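Local atomic coordinates of hemoglobin subunit alpha (Isurus oxyrinchus, PDB entry 3MKB), a protein that probably carries oxygen in the blood of the shortfin mako shark, binding it at a heme group as the alpha subunit of tetrameric hemoglobin. Residues A12-L17 against S68-D73; R64-A69 against D125-A130. One frame throughout, in Å; residues are numbered along the deposited sequence.

Contact 1: residues A12-L17 against S68-D73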
loop_
_atom_site.group_PDB
_atom_site.type_symbol
_atom_site.label_atom_id
_atom_site.label_comp_id
_atom_site.label_asym_id
_atom_site.label_seq_id
_atom_site.Cartn_x
_atom_site.Cartn_y
_atom_site.Cartn_z
ATOM N N ALA A 12 -0.869 26.561 13.108
ATOM C CA ALA A 12 -0.446 26.354 14.498
ATOM C C ALA A 12 0.543 25.186 14.624
ATOM O O ALA A 12 1.561 25.338 15.287
ATOM C CB ALA A 12 -1.696 26.155 15.446
ATOM N N ILE A 13 0.213 24.021 14.030
ATOM C CA ILE A 13 1.156 22.873 13.962
ATOM C C ILE A 13 2.525 23.268 13.353
ATOM O O ILE A 13 3.570 22.904 13.911
ATOM C CB ILE A 13 0.564 21.605 13.234
ATOM C CG1 ILE A 13 -0.751 21.103 13.869
ATOM C CG2 ILE A 13 1.600 20.429 13.122
ATOM C CD1 ILE A 13 -0.644 20.463 15.190
ATOM N N ALA A 14 2.516 23.969 12.209
ATOM C CA ALA A 14 3.766 24.445 11.566
ATOM C C ALA A 14 4.646 25.259 12.506
ATOM O O ALA A 14 5.865 25.089 12.564
ATOM C CB ALA A 14 3.445 25.285 10.297
ATOM N N LYS A 15 4.018 26.136 13.279
ATOM C CA LYS A 15 4.753 26.949 14.225
ATOM C C LYS A 15 5.384 26.094 15.319
ATOM O O LYS A 15 6.492 26.372 15.755
ATOM C CB LYS A 15 3.868 28.075 14.788
ATOM C CG LYS A 15 3.713 29.329 13.865
ATOM C CD LYS A 15 3.857 29.100 12.320
ATOM C CE LYS A 15 5.325 29.264 11.864
ATOM N NZ LYS A 15 5.752 28.427 10.684
ATOM N N ILE A 16 4.707 25.034 15.745
ATOM C CA ILE A 16 5.309 24.228 16.788
ATOM C C ILE A 16 6.444 23.363 16.238
ATOM O O ILE A 16 7.470 23.213 16.921
ATOM C CB ILE A 16 4.281 23.503 17.775
ATOM C CG1 ILE A 16 4.147 22.001 17.567
ATOM C CG2 ILE A 16 2.937 24.188 17.859
ATOM C CD1 ILE A 16 4.870 21.278 18.657
ATOM N N LEU A 17 6.264 22.804 15.035
ATOM C CA LEU A 17 7.330 22.045 14.341
ATOM C C LEU A 17 8.587 22.919 14.146
ATOM O O LEU A 17 9.741 22.453 14.357
ATOM C CB LEU A 17 6.837 21.550 12.970
ATOM C CG LEU A 17 5.876 20.353 12.992
ATOM C CD1 LEU A 17 5.310 20.124 11.586
ATOM C CD2 LEU A 17 6.601 19.091 13.510
ATOM N N SER A 68 7.643 24.652 5.509
ATOM C CA SER A 68 7.499 25.407 4.257
ATOM C C SER A 68 6.334 25.045 3.363
ATOM O O SER A 68 5.660 25.953 2.834
ATOM C CB SER A 68 8.785 25.445 3.463
ATOM O OG SER A 68 9.659 26.307 4.153
ATOM N N ALA A 69 6.086 23.740 3.165
ATOM C CA ALA A 69 4.879 23.314 2.500
ATOM C C ALA A 69 3.620 23.939 3.152
ATOM O O ALA A 69 2.694 24.387 2.446
ATOM C CB ALA A 69 4.778 21.782 2.414
ATOM N N ALA A 70 3.603 23.951 4.489
ATOM C CA ALA A 70 2.525 24.559 5.250
ATOM C C ALA A 70 2.387 26.068 4.899
ATOM O O ALA A 70 1.275 26.589 4.799
ATOM C CB ALA A 70 2.785 24.386 6.707
ATOM N N GLU A 71 3.506 26.735 4.662
ATOM C CA GLU A 71 3.474 28.161 4.252
ATOM C C GLU A 71 3.248 28.337 2.714
ATOM O O GLU A 71 3.443 29.437 2.159
ATOM C CB GLU A 71 4.760 28.854 4.692
ATOM C CG GLU A 71 5.147 28.482 6.112
ATOM C CD GLU A 71 6.447 29.097 6.583
ATOM O OE1 GLU A 71 7.467 29.003 5.858
ATOM O OE2 GLU A 71 6.457 29.650 7.715
ATOM N N HIS A 72 2.845 27.240 2.066
ATOM C CA HIS A 72 2.604 27.188 0.613
ATOM C C HIS A 72 1.340 26.394 0.247
ATOM O O HIS A 72 1.300 25.746 -0.815
ATOM C CB HIS A 72 3.817 26.551 -0.089
ATOM C CG HIS A 72 5.000 27.464 -0.185
ATOM N ND1 HIS A 72 5.191 28.300 -1.261
ATOM C CD2 HIS A 72 6.042 27.682 0.650
ATOM C CE1 HIS A 72 6.301 28.995 -1.086
ATOM N NE2 HIS A 72 6.836 28.640 0.064
ATOM N N ASP A 73 0.298 26.506 1.075
ATOM C CA ASP A 73 -0.873 25.598 0.987
ATOM C C ASP A 73 -1.604 25.613 -0.361
ATOM O O ASP A 73 -2.242 24.637 -0.731
ATOM C CB ASP A 73 -1.872 25.902 2.119
ATOM C CG ASP A 73 -1.737 24.987 3.333
ATOM O OD1 ASP A 73 -1.105 23.897 3.266
ATOM O OD2 ASP A 73 -2.331 25.356 4.382
#
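Where the A helix of the globin fold (4-19) passes the C-terminal end of the E helix (53-70), Ala14 and Ala70 meet methyl to methyl, CB to CB at 3.8 Å. Both CA–CB bonds point across the gap, and with nothing beyond CB on either residue the backbones can come close, 6.4 Å between the CA of Ala14 and the CA of Ala70. Alanine suits both places, since one methyl from each helix is all that stands between the two backbones.

In the globin architecture this pairing of A with E lies outside the heme pocket, and here the side chain of Ala70 is about 11 Å from the heme. Toward the surface, the ammonium group of Lys15 makes a salt bridge with Glu71, NZ to OE2 at 3.3 Å, which as a hydrogen bond is weak; both residues are exposed, which suits long charged chains. The lysine chain does not run straight: its bends, including chi2 of 27°, bring the ammonium group round toward Glu71, and Lys15 NZ also rests against a methyl of Val67 (CG1, 3.8 Å). Glu71, by contrast, is extended beyond CG (chi2 178°) and meets the lysine at about a right angle. Glu71 is the first residue to leave helical geometry, and the chain turns there, with His72 N bonded to Ala69 O at 2.9 Å.

Contact 2: residues R64-A69 against D125-A130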
loop_
_atom_site.group_PDB
_atom_site.type_symbol
_atom_site.label_atom_id
_atom_site.label_comp_id
_atom_site.label_asym_id
_atom_site.label_seq_id
_atom_site.Cartn_x
_atom_site.Cartn_y
_atom_site.Cartn_z
ATOM N N ARG A 64 11.666 20.884 8.394
ATOM C CA ARG A 64 11.743 22.277 7.856
ATOM C C ARG A 64 10.951 22.398 6.582
ATOM O O ARG A 64 10.245 23.424 6.396
ATOM C CB ARG A 64 13.161 22.795 7.670
ATOM C CG ARG A 64 13.775 23.340 8.986
ATOM C CD ARG A 64 15.307 23.593 8.783
ATOM N NE ARG A 64 16.019 23.333 10.032
ATOM C CZ ARG A 64 16.873 22.326 10.219
ATOM N NH1 ARG A 64 17.454 22.183 11.419
ATOM N NH2 ARG A 64 17.178 21.498 9.205
ATOM N N ALA A 65 11.059 21.372 5.716
ATOM C CA ALA A 65 10.339 21.324 4.454
ATOM C C ALA A 65 8.816 21.184 4.617
ATOM O O ALA A 65 8.005 21.775 3.857
ATOM C CB ALA A 65 10.908 20.198 3.535
ATOM N N VAL A 66 8.392 20.371 5.582
ATOM C CA VAL A 66 6.981 20.297 5.867
ATOM C C VAL A 66 6.466 21.656 6.316
ATOM O O VAL A 66 5.381 22.068 5.877
ATOM C CB VAL A 66 6.610 19.187 6.919
ATOM C CG1 VAL A 66 5.130 19.311 7.309
ATOM C CG2 VAL A 66 6.855 17.840 6.289
ATOM N N VAL A 67 7.239 22.357 7.123
ATOM C CA VAL A 67 6.869 23.682 7.568
ATOM C C VAL A 67 6.673 24.626 6.401
ATOM O O VAL A 67 5.667 25.301 6.297
ATOM C CB VAL A 67 7.850 24.216 8.601
ATOM C CG1 VAL A 67 7.671 25.731 8.860
ATOM C CG2 VAL A 67 7.736 23.433 9.885
ATOM N N SER A 68 7.643 24.652 5.509
ATOM C CA SER A 68 7.499 25.407 4.257
ATOM C C SER A 68 6.334 25.045 3.363
ATOM O O SER A 68 5.660 25.953 2.834
ATOM C CB SER A 68 8.785 25.445 3.463
ATOM O OG SER A 68 9.659 26.307 4.153
ATOM N N ALA A 69 6.086 23.740 3.165
ATOM C CA ALA A 69 4.879 23.314 2.500
ATOM C C ALA A 69 3.620 23.939 3.152
ATOM O O ALA A 69 2.694 24.387 2.446
ATOM C CB ALA A 69 4.778 21.782 2.414
ATOM N N ASP A 125 -2.725 15.244 8.312
ATOM C CA ASP A 125 -2.704 14.158 7.344
ATOM C C ASP A 125 -3.040 14.612 5.934
ATOM O O ASP A 125 -2.436 14.121 4.975
ATOM C CB ASP A 125 -3.650 13.024 7.720
ATOM C CG ASP A 125 -3.270 11.709 7.039
ATOM O OD1 ASP A 125 -2.071 11.499 6.739
ATOM O OD2 ASP A 125 -4.139 10.838 6.914
ATOM N N LYS A 126 -3.948 15.584 5.799
ATOM C CA LYS A 126 -4.202 16.162 4.479
ATOM C C LYS A 126 -3.020 16.906 3.899
ATOM O O LYS A 126 -2.724 16.740 2.715
ATOM C CB LYS A 126 -5.436 17.078 4.466
ATOM C CG LYS A 126 -6.700 16.280 4.644
ATOM C CD LYS A 126 -7.907 17.195 4.846
ATOM C CE LYS A 126 -8.283 17.861 3.519
ATOM N NZ LYS A 126 -9.696 18.372 3.556
ATOM N N LEU A 127 -2.379 17.743 4.695
ATOM C CA LEU A 127 -1.090 18.333 4.307
ATOM C C LEU A 127 -0.049 17.259 3.914
ATOM O O LEU A 127 0.544 17.306 2.825
ATOM C CB LEU A 127 -0.542 19.248 5.408
ATOM C CG LEU A 127 0.854 19.869 5.166
ATOM C CD1 LEU A 127 0.885 20.742 3.902
ATOM C CD2 LEU A 127 1.423 20.592 6.403
ATOM N N LEU A 128 0.196 16.290 4.798
ATOM C CA LEU A 128 1.157 15.206 4.426
ATOM C C LEU A 128 0.844 14.427 3.135
ATOM O O LEU A 128 1.772 14.141 2.350
ATOM C CB LEU A 128 1.432 14.252 5.620
ATOM C CG LEU A 128 1.951 14.953 6.891
ATOM C CD1 LEU A 128 2.149 14.093 8.153
ATOM C CD2 LEU A 128 3.261 15.692 6.573
ATOM N N SER A 129 -0.444 14.137 2.888
ATOM C CA SER A 129 -0.908 13.468 1.644
ATOM C C SER A 129 -0.592 14.275 0.410
ATOM O O SER A 129 -0.103 13.718 -0.573
ATOM C CB SER A 129 -2.410 13.131 1.647
ATOM O OG SER A 129 -2.648 12.160 2.637
ATOM N N ALA A 130 -0.855 15.583 0.473
ATOM C CA ALA A 130 -0.488 16.487 -0.633
ATOM C C ALA A 130 1.045 16.556 -0.824
ATOM O O ALA A 130 1.556 16.624 -1.948
ATOM C CB ALA A 130 -1.059 17.871 -0.352
#
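Val66 CG1 is the hub of the contact, reaching two leucines at once: CD2 of Leu127 at 4.0 Å and CD2 of Leu128 at 4.1 Å. The other methyl also takes part, CG2 of Val66 lying 4.2 Å from the same CD2 of Leu128. One turn along the helix, Ala69 offers its CB to CD1 of Leu127 at 4.3 Å, so Leu127 spreads its two branches between successive turns, CD2 on Val66 and CD1 on Ala69. The small alanine leaves room for that branch, while the beta-branched valine presents two methyls to the leucine tips. The two leucines arrive differently. Leu127 sends its CG out opposite the backbone N (chi1 176°) with its CA–CB bond already aimed at the partner helix; Leu128 starts off to the side and reaches Val66 through its tip, the two chains crossing at about a right angle.

Behind these side chains stand the E helix (53-70) and the H helix (118-135) of the globin fold, whose local axes pass 10.7 Å apart at 101°. Further out, Leu128 also packs on Ile105 and Leu106 of helix 97-112, and Ile131 touches both Val66 and Ala69. The heme is close by: Ala65 touches it, and the side chain of Val66 comes within about 4 Å. At the far side of helix 118-135, Asp125 forms a salt bridge with Arg140 of the second alpha subunit. Across the E–H contact itself no hydrogen bond forms, so the two helices are held here by dispersion and by the exclusion of water from buried methyl groups.

How the contacts relate
Both contacts use helix 53-70 and share Ser68 and Ala69, but they engage different flanks: contact 1 joins it to helix 4-19, contact 2 to helix 118-135. Their centres are 7 Å apart, and they touch, for example through Val67 CG2, which lies 3.7 Å from Leu17 CB. Contact 2 is core, with all four touching residues buried, Val66 about 4 Å from the heme, and purely apolar chemistry. Contact 1 is partly buried: it joins alanines, Ala14 buried and Ala70 partly exposed, to a charged pair at the surface. Branched aliphatic residues fill the wider backbone spacing of contact 2 (Val66 CA to Leu128 CA 7.9 Å), alanines the 6.4 Å between Ala14 CA and Ala70 CA.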